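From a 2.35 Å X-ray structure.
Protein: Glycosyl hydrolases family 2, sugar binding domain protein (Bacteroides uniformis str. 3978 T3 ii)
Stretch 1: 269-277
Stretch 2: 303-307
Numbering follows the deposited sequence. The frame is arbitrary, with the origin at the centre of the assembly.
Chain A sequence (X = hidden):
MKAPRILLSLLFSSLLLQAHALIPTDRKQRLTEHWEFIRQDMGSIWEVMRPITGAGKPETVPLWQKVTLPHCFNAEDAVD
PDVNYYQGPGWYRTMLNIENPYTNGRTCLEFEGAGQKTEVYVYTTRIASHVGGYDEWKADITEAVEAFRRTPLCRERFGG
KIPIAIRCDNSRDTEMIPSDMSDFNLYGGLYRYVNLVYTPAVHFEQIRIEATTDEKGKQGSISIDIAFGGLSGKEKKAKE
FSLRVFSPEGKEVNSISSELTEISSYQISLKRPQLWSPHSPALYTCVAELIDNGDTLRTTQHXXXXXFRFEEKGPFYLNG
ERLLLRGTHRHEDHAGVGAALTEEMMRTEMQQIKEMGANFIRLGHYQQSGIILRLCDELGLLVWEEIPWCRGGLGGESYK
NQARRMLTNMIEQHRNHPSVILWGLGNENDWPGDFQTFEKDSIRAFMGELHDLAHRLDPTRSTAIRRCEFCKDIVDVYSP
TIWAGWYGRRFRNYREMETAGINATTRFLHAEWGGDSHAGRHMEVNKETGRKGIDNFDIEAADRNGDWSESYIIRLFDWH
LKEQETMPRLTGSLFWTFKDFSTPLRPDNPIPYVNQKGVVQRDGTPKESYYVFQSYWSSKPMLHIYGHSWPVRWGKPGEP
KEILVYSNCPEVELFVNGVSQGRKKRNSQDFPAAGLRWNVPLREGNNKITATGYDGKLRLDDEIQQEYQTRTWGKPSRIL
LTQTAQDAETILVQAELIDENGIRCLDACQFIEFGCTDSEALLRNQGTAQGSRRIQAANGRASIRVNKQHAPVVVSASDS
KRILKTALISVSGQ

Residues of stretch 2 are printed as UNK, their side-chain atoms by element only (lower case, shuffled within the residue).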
ATOM      1  N   SER A 269       5.427  -1.963  58.298  1.00 49.78           N
ATOM      2  CA  SER A 269       4.446  -2.808  58.966  1.00 46.90           C
ATOM      3  C   SER A 269       3.072  -2.153  58.902  1.00 43.75           C
ATOM      4  O   SER A 269       2.965  -0.929  58.798  1.00 47.31           O
ATOM      5  CB  SER A 269       4.862  -3.033  60.428  1.00 50.34           C
ATOM      6  OG  SER A 269       5.542  -1.894  60.971  1.00 41.57           O
ATOM      7  N   LEU A 270       2.016  -2.971  58.970  1.00 42.20           N
ATOM      8  CA  LEU A 270       0.659  -2.433  58.889  1.00 47.94           C
ATOM      9  C   LEU A 270      -0.359  -3.460  59.359  1.00 53.38           C
ATOM     10  O   LEU A 270      -0.332  -4.611  58.912  1.00 55.49           O
ATOM     11  CB  LEU A 270       0.326  -1.991  57.455  1.00 53.54           C
ATOM     12  CG  LEU A 270      -1.072  -1.445  57.146  1.00 57.41           C
ATOM     13  CD1 LEU A 270      -1.324  -0.076  57.777  1.00 59.95           C
ATOM     14  CD2 LEU A 270      -1.265  -1.364  55.645  1.00 51.80           C
ATOM     15  N   LYS A 271      -1.275  -3.024  60.224  1.00 52.82           N
ATOM     16  CA  LYS A 271      -2.300  -3.865  60.828  1.00 50.60           C
ATOM     17  C   LYS A 271      -3.613  -3.736  60.062  1.00 49.27           C
ATOM     18  O   LYS A 271      -3.922  -2.681  59.507  1.00 50.67           O
ATOM     19  CB  LYS A 271      -2.507  -3.479  62.300  1.00 57.18           C
ATOM     20  CG  LYS A 271      -1.702  -4.302  63.345  1.00 62.14           C
ATOM     21  CD  LYS A 271      -0.254  -4.671  62.925  1.00 61.41           C
ATOM     22  CE  LYS A 271       0.692  -3.456  62.775  1.00 55.54           C
ATOM     23  NZ  LYS A 271       2.058  -3.858  62.299  1.00 49.78           N
ATOM     24  N   ARG A 272      -4.398  -4.830  60.059  1.00 49.11           N
ATOM     25  CA  ARG A 272      -5.589  -5.095  59.240  1.00 51.96           C
ATOM     26  C   ARG A 272      -5.749  -4.146  58.052  1.00 52.85           C
ATOM     27  O   ARG A 272      -6.727  -3.383  58.000  1.00 48.87           O
ATOM     28  CB  ARG A 272      -6.866  -5.067  60.096  1.00 52.15           C
ATOM     29  CG  ARG A 272      -7.371  -6.468  60.508  1.00 58.97           C
ATOM     30  CD  ARG A 272      -8.878  -6.528  60.859  1.00 65.18           C
ATOM     31  NE  ARG A 272      -9.720  -6.874  59.705  1.00 74.57           N
ATOM     32  CZ  ARG A 272     -11.055  -6.938  59.727  1.00 73.57           C
ATOM     33  NH1 ARG A 272     -11.729  -6.681  60.849  1.00 68.08           N
ATOM     34  NH2 ARG A 272     -11.718  -7.265  58.622  1.00 62.76           N
ATOM     35  N   PRO A 273      -4.832  -4.193  57.073  1.00 47.19           N
ATOM     36  CA  PRO A 273      -4.923  -3.283  55.916  1.00 48.30           C
ATOM     37  C   PRO A 273      -6.236  -3.402  55.152  1.00 41.30           C
ATOM     38  O   PRO A 273      -6.877  -4.453  55.119  1.00 42.62           O
ATOM     39  CB  PRO A 273      -3.737  -3.710  55.031  1.00 41.71           C
ATOM     40  CG  PRO A 273      -3.334  -5.084  55.536  1.00 48.64           C
ATOM     41  CD  PRO A 273      -3.635  -5.048  57.006  1.00 46.07           C
ATOM     42  N   GLN A 274      -6.642  -2.294  54.541  1.00 45.41           N
ATOM     43  CA  GLN A 274      -7.736  -2.347  53.581  1.00 45.56           C
ATOM     44  C   GLN A 274      -7.356  -3.273  52.435  1.00 38.99           C
ATOM     45  O   GLN A 274      -6.288  -3.131  51.841  1.00 34.45           O
ATOM     46  CB  GLN A 274      -8.043  -0.952  53.042  1.00 43.99           C
ATOM     47  CG  GLN A 274      -8.772  -0.045  54.002  1.00 51.85           C
ATOM     48  CD  GLN A 274      -9.710   0.907  53.280  1.00 53.73           C
ATOM     49  OE1 GLN A 274      -9.476   2.121  53.244  1.00 49.24           O
ATOM     50  NE2 GLN A 274     -10.781   0.358  52.695  1.00 45.50           N
ATOM     51  N   LEU A 275      -8.229  -4.217  52.122  1.00 39.00           N
ATOM     52  CA  LEU A 275      -7.921  -5.231  51.127  1.00 37.41           C
ATOM     53  C   LEU A 275      -8.380  -4.802  49.735  1.00 39.15           C
ATOM     54  O   LEU A 275      -9.512  -4.326  49.564  1.00 35.01           O
ATOM     55  CB  LEU A 275      -8.574  -6.552  51.514  1.00 33.90           C
ATOM     56  CG  LEU A 275      -8.081  -7.129  52.843  1.00 39.41           C
ATOM     57  CD1 LEU A 275      -8.767  -8.457  53.110  1.00 40.52           C
ATOM     58  CD2 LEU A 275      -6.576  -7.294  52.837  1.00 37.63           C
ATOM     59  N   TRP A 276      -7.506  -4.980  48.739  1.00 36.23           N
ATOM     60  CA  TRP A 276      -7.910  -4.821  47.345  1.00 35.90           C
ATOM     61  C   TRP A 276      -8.606  -6.084  46.850  1.00 32.23           C
ATOM     62  O   TRP A 276      -8.116  -7.196  47.049  1.00 34.14           O
ATOM     63  CB  TRP A 276      -6.704  -4.514  46.458  1.00 36.99           C
ATOM     64  CG  TRP A 276      -7.058  -4.161  45.019  1.00 34.01           C
ATOM     65  CD1 TRP A 276      -7.160  -2.906  44.491  1.00 32.39           C
ATOM     66  CD2 TRP A 276      -7.348  -5.072  43.940  1.00 33.88           C
ATOM     67  NE1 TRP A 276      -7.496  -2.975  43.156  1.00 33.48           N
ATOM     68  CE2 TRP A 276      -7.614  -4.289  42.791  1.00 30.94           C
ATOM     69  CE3 TRP A 276      -7.395  -6.469  43.831  1.00 31.57           C
ATOM     70  CZ2 TRP A 276      -7.926  -4.854  41.555  1.00 30.88           C
ATOM     71  CZ3 TRP A 276      -7.707  -7.031  42.603  1.00 33.93           C
ATOM     72  CH2 TRP A 276      -7.966  -6.222  41.475  1.00 33.16           C
ATOM     73  N   SER A 277      -9.741  -5.905  46.197  1.00 33.40           N
ATOM     74  CA  SER A 277     -10.432  -6.983  45.506  1.00 35.29           C
ATOM     75  C   SER A 277     -11.205  -6.364  44.353  1.00 33.97           C
ATOM     76  O   SER A 277     -11.313  -5.137  44.256  1.00 31.58           O
ATOM     77  CB  SER A 277     -11.375  -7.743  46.442  1.00 31.06           C
ATOM     78  OG  SER A 277     -12.553  -6.984  46.684  1.00 34.96           O
ATOM     79  N   UNK A 303      -0.664   0.621  44.840  1.00 38.50           N
ATOM     80  CA  UNK A 303      -0.509  -0.806  45.081  1.00 38.61           C
ATOM     81  C   UNK A 303      -1.688  -1.263  45.931  1.00 40.84           C
ATOM     82  O   UNK A 303      -2.576  -0.473  46.266  1.00 40.68           O
ATOM     83  c   UNK A 303       0.836  -1.115  45.745  1.00 40.51           C
ATOM     84  c   UNK A 303       1.754   1.530  48.278  1.00 47.19           C
ATOM     85  c   UNK A 303       1.435   0.895  49.474  1.00 49.10           C
ATOM     86  c   UNK A 303       0.918  -0.394  49.456  1.00 45.05           C
ATOM     87  c   UNK A 303       0.719  -1.036  48.246  1.00 41.58           C
ATOM     88  c   UNK A 303       1.041  -0.411  47.052  1.00 42.14           C
ATOM     89  c   UNK A 303       1.557   0.875  47.083  1.00 43.25           C
ATOM     90  N   UNK A 304      -1.694  -2.542  46.275  1.00 38.51           N
ATOM     91  CA  UNK A 304      -2.840  -3.133  46.944  1.00 36.58           C
ATOM     92  C   UNK A 304      -2.451  -4.316  47.800  1.00 38.97           C
ATOM     93  O   UNK A 304      -1.507  -5.055  47.494  1.00 39.93           O
ATOM     94  N   UNK A 305      -3.191  -4.496  48.888  1.00 36.47           N
ATOM     95  CA  UNK A 305      -3.045  -5.648  49.762  1.00 31.31           C
ATOM     96  C   UNK A 305      -4.072  -6.691  49.345  1.00 25.95           C
ATOM     97  O   UNK A 305      -5.275  -6.443  49.406  1.00 35.61           O
ATOM     98  c   UNK A 305       0.097  -4.183  52.767  1.00 38.76           C
ATOM     99  c   UNK A 305      -2.167  -3.002  51.728  1.00 36.56           C
ATOM    100  c   UNK A 305      -0.940  -4.964  52.286  1.00 38.46           C
ATOM    101  c   UNK A 305      -2.086  -4.385  51.767  1.00 34.58           C
ATOM    102  c   UNK A 305      -1.130  -2.221  52.198  1.00 36.53           C
ATOM    103  c   UNK A 305      -3.218  -5.245  51.234  1.00 36.69           C
ATOM    104  c   UNK A 305      -0.003  -2.811  52.721  1.00 37.96           C
ATOM    105  N   UNK A 306      -3.602  -7.851  48.916  1.00 28.64           N
ATOM    106  CA  UNK A 306      -4.525  -8.923  48.582  1.00 31.15           C
ATOM    107  C   UNK A 306      -3.792 -10.246  48.714  1.00 33.41           C
ATOM    108  O   UNK A 306      -2.567 -10.310  48.634  1.00 32.73           O
ATOM    109  c   UNK A 306      -1.826  -9.501  44.181  1.00 40.88           C
ATOM    110  c   UNK A 306      -5.102  -8.756  47.177  1.00 32.35           C
ATOM    111  n   UNK A 306      -3.070  -9.067  43.991  1.00 37.44           N
ATOM    112  n   UNK A 306      -0.905  -9.311  43.249  1.00 36.35           N
ATOM    113  c   UNK A 306      -4.169  -9.258  44.933  1.00 32.19           C
ATOM    114  c   UNK A 306      -4.054  -8.380  46.136  1.00 39.55           C
ATOM    115  n   UNK A 306      -1.494 -10.124  45.305  1.00 45.13           N
ATOM    116  N   UNK A 307      -4.565 -11.299  48.929  1.00 26.41           N
ATOM    117  CA  UNK A 307      -4.016 -12.632  49.082  1.00 31.84           C
ATOM    118  C   UNK A 307      -4.824 -13.556  48.198  1.00 32.55           C
ATOM    119  O   UNK A 307      -6.060 -13.493  48.192  1.00 27.07           O
ATOM    120  c   UNK A 307      -2.527 -15.090  51.232  1.00 38.97           C
ATOM    121  n   UNK A 307      -4.460 -15.598  50.344  1.00 32.18           N
ATOM    122  c   UNK A 307      -3.841 -16.735  50.611  1.00 34.47           C
ATOM    123  c   UNK A 307      -3.656 -14.542  50.724  1.00 37.49           C
ATOM    124  c   UNK A 307      -4.063 -13.112  50.546  1.00 36.71           C
ATOM    125  n   UNK A 307      -2.665 -16.455  51.146  1.00 36.35           N
TER
HETATM  126  O   HOH W   1      -5.245  -2.254  48.904  1.00 37.08           O

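Position 303 carries seven side-chain atoms, all carbon: one carbon bonded to CA, followed by a closed ring of six. Its CA-to-CB bond points away from stretch 1, and although the ring end comes nearer, the side chain takes no part in the contact. With no heteroatom on the ring, a hydroxyl-bearing tyrosine is excluded, and the residue is Phe303. Its nearest approach, Phe303 CE2 to Leu270 CD2, is 6.6 Å.

Position 304 has backbone atoms alone, with no side-chain atom of any element. Its CA lies 4.1 Å from Trp276 CB, and a CB built in ideal geometry would point toward stretch 1 and fall 3.0 Å from Trp276 CB, tighter than two carbons comfortably allow. The empty position is Gly304, whose CA is 5.4 Å from Trp276 CA.

Position 305 again shows seven carbons, one leading into a six-membered ring, but this CA-to-CB bond points toward stretch 1. Pro273 CB sits 3.9 Å from the ring centroid and 20° off the ring normal, which places it over one face in a CH-pi contact. The all-carbon ring identifies Phe305. Its chi1 is -69° (m), and its CZ reaches Leu270 CD2 at 3.5 Å, an approach oblique to the ring. Closer to the backbone, Phe305 CB lies 4.2 Å from Leu275 CD2 and 3.8 Å from Gln274 O. These contacts cover 117 Å² of the residue, the largest share at any position in either stretch.

Position 306 has seven side-chain atoms in a different composition: three carbons in a chain, a nitrogen, then a carbon carrying two further nitrogens. Its CA-to-CB bond points sideways, and CB lies 3.4 Å from Trp276 O. The nitrogen-rich end is a guanidinium group, and the residue is Arg306. Arg306 CD approaches Trp276 CE3 at 4.4 Å, obliquely to the indole, whereas Arg306 NE stays 5.0 Å from Trp276 CE3; NE and NH2 are hydrogen-bonded elsewhere in the structure.

Position 307 has six side-chain atoms, one carbon leading into a five-membered ring of three carbons and two nitrogens. The end of the side chain leads away, and none of it touches stretch 1. The ring is an imidazole, which makes the residue His307. Its chi1 is 173° (t), and the nearest approach, His307 CB to Leu275 CD2, is 6.7 Å.

The contact joins one direct polar link to apolar packing. Trp276 N donates a hydrogen bond to Phe305 O at 2.8 Å, with an N-H...O angle of 152°. The same oxygen lies 3.4 Å from Leu275 CA in a CA-H...O contact, the angle at hydrogen being 132°. A water accepts from Phe305 N at 3.0 Å and donates to Gln274 O at 3.2 Å, bridging the backbones. Around these links Phe305 packs against Leu270, Pro273 and Leu275, and the contact buries 335 Å² summed over both sides.

Stretch 2, residues 303-307: FGFRH
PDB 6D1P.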